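Local coordinates for alcohol dehydrogenase, zinc-containing (Thermotoga maritima, PDB 3IP1), which catalyses the zinc- and NAD(+)-dependent oxidation of scyllo-inosose to 3-dehydro-scyllo-inosose, probably as a step of myo-inositol degradation, at the interface of chains A and B. Coordinates in Å, arbitrary orientation; residue numbers count along the deposited sequence, not the author numbering. Chains: chain A/B, Alcohol dehydrogenase, zinc-containing.

The interface of chains A and B. Residues chain A 113, 132, 170, 173, 346; chain B 134-137, 140.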
# COMPACT_ATOMS: atom_id res chain seq x y z
N ARG A 113 -14.87 -16.21 -18.06
CA ARG A 113 -14.97 -15.43 -16.82
C ARG A 113 -16.12 -14.42 -16.82
O ARG A 113 -16.70 -14.18 -15.76
CB ARG A 113 -13.67 -14.69 -16.52
CG ARG A 113 -12.63 -15.55 -15.85
CD ARG A 113 -11.33 -14.80 -15.75
NE ARG A 113 -10.64 -14.80 -17.04
CZ ARG A 113 -9.52 -15.49 -17.30
NH1 ARG A 113 -8.99 -15.44 -18.53
NH2 ARG A 113 -8.95 -16.21 -16.34
N TRP A 132 0.99 -18.69 -18.08
CA TRP A 132 1.32 -19.06 -16.69
C TRP A 132 0.68 -20.40 -16.29
O TRP A 132 -0.40 -20.76 -16.78
CB TRP A 132 0.88 -17.96 -15.72
CG TRP A 132 -0.46 -17.35 -16.06
CD1 TRP A 132 -0.68 -16.26 -16.85
CD2 TRP A 132 -1.76 -17.80 -15.64
NE1 TRP A 132 -2.03 -16.00 -16.95
CE2 TRP A 132 -2.72 -16.93 -16.21
CE3 TRP A 132 -2.21 -18.85 -14.83
CZ2 TRP A 132 -4.09 -17.08 -16.02
CZ3 TRP A 132 -3.59 -18.99 -14.61
CH2 TRP A 132 -4.50 -18.11 -15.21
N LYS A 170 -8.50 -20.17 -19.71
CA LYS A 170 -8.04 -19.33 -18.62
C LYS A 170 -7.16 -18.16 -19.08
O LYS A 170 -6.91 -17.24 -18.30
CB LYS A 170 -7.33 -20.17 -17.55
CG LYS A 170 -5.85 -20.45 -17.83
CD LYS A 170 -5.32 -21.58 -16.94
CE LYS A 170 -3.82 -21.68 -17.08
NZ LYS A 170 -3.30 -22.76 -16.21
N TRP A 173 -10.17 -13.49 -22.58
CA TRP A 173 -10.99 -12.46 -21.95
C TRP A 173 -12.03 -11.95 -22.94
O TRP A 173 -11.73 -11.69 -24.11
CB TRP A 173 -10.11 -11.28 -21.50
CG TRP A 173 -9.20 -11.62 -20.36
CD1 TRP A 173 -7.89 -12.01 -20.44
CD2 TRP A 173 -9.54 -11.63 -18.96
NE1 TRP A 173 -7.40 -12.26 -19.17
CE2 TRP A 173 -8.38 -12.02 -18.25
CE3 TRP A 173 -10.71 -11.34 -18.25
CZ2 TRP A 173 -8.36 -12.13 -16.86
CZ3 TRP A 173 -10.69 -11.45 -16.85
CH2 TRP A 173 -9.51 -11.83 -16.18
N GLY A 346 -2.39 -11.32 -14.86
CA GLY A 346 -2.74 -11.15 -13.46
C GLY A 346 -3.36 -9.81 -13.12
O GLY A 346 -3.49 -8.94 -14.00
N GLY B 134 -8.58 -21.67 -9.72
CA GLY B 134 -7.40 -21.15 -10.41
C GLY B 134 -7.67 -20.43 -11.71
O GLY B 134 -6.78 -19.78 -12.23
N HIS B 135 -8.88 -20.53 -12.24
CA HIS B 135 -9.21 -19.87 -13.52
C HIS B 135 -10.27 -18.74 -13.47
O HIS B 135 -10.38 -17.99 -14.46
CB HIS B 135 -9.59 -20.90 -14.61
CG HIS B 135 -10.65 -21.87 -14.19
ND1 HIS B 135 -12.00 -21.59 -14.29
CD2 HIS B 135 -10.56 -23.10 -13.62
CE1 HIS B 135 -12.70 -22.60 -13.81
NE2 HIS B 135 -11.85 -23.54 -13.40
N CYS B 136 -11.02 -18.59 -12.37
CA CYS B 136 -12.12 -17.60 -12.35
C CYS B 136 -11.57 -16.17 -12.18
O CYS B 136 -10.37 -16.02 -12.00
CB CYS B 136 -13.15 -17.92 -11.25
SG CYS B 136 -12.55 -17.60 -9.57
N ARG B 137 -12.40 -15.14 -12.23
CA ARG B 137 -11.86 -13.77 -12.17
C ARG B 137 -11.17 -13.44 -10.81
O ARG B 137 -10.02 -12.98 -10.80
CB ARG B 137 -12.92 -12.72 -12.61
CG ARG B 137 -12.59 -11.27 -12.28
CD ARG B 137 -12.21 -10.49 -13.49
NE ARG B 137 -12.04 -9.07 -13.19
CZ ARG B 137 -12.78 -8.08 -13.72
NH1 ARG B 137 -13.76 -8.33 -14.58
NH2 ARG B 137 -12.53 -6.83 -13.37
N ALA B 140 -7.89 -15.32 -10.85
CA ALA B 140 -6.98 -14.71 -11.83
C ALA B 140 -6.43 -13.34 -11.42
O ALA B 140 -5.41 -12.89 -11.96
CB ALA B 140 -7.65 -14.63 -13.21
O HOH W 1 -15.23 -15.51 -13.13
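Across this two-fold interface, the guanidinium of A:Arg113 meets the backbone of B:His135 at its NH2 tip, while one of its faces lies against the indole of A:Trp173, whose CZ2 sits 3.4 Å above the guanidinium plane of A:Arg113. In return, NE of A:Arg113 lies over a face of the indole, toward its rim. A second indole, A:Trp132, brings CZ3 and CH2 to 4.1 Å from O of B:Gly134. The A:Arg113 edge carrying NH1 and NH2 is turned to the carbonyl O of A:Lys170, which lies in its plane. This O accepts an N-H from each nitrogen, both on the same face of its carbonyl plane: NH1 of A:Arg113, 2.8 Å from O of A:Lys170, stands well above the plane, off any lone pair, and NH2 is tilted less. These bonds and the indole would limit rotation of the guanidinium; arginine suits the place because it is flat and has several N-H groups. Its NH2 also reaches O of B:His135 at 3.0 Å, but the bond is weak, bent to 127° at the hydrogen.

A:Arg113 bends at chi3 (-78°), and its CG and CD methylenes lie over the backbone from B:His135 to B:Arg137. CB of B:Ala140, in helix 137-140, touches NH2 of A:Arg113, a place where a small methyl fits. The CZ3-CH2 rim of A:Trp173 meets B:Arg137, with CZ3 3.8 Å from CD of B:Arg137. The side chains cross at about a right angle, a methylene against the ring rim. A:Lys170 likewise uses its aliphatic root, CB packing on CB of B:His135.

The chain B segment belongs to the cysteine-rich structural metal loop of zinc-containing alcohol dehydrogenases; B:Cys136 is a metal ligand, and cadmium occupies the site here. The loop thus seems also to contribute to assembly, though the structure alone does not show whether this pair is the homodimer. Water 1 lies 3.0 Å from the backbone N of B:Arg137 and 3.3 Å from O of A:Arg113, linking the two backbones.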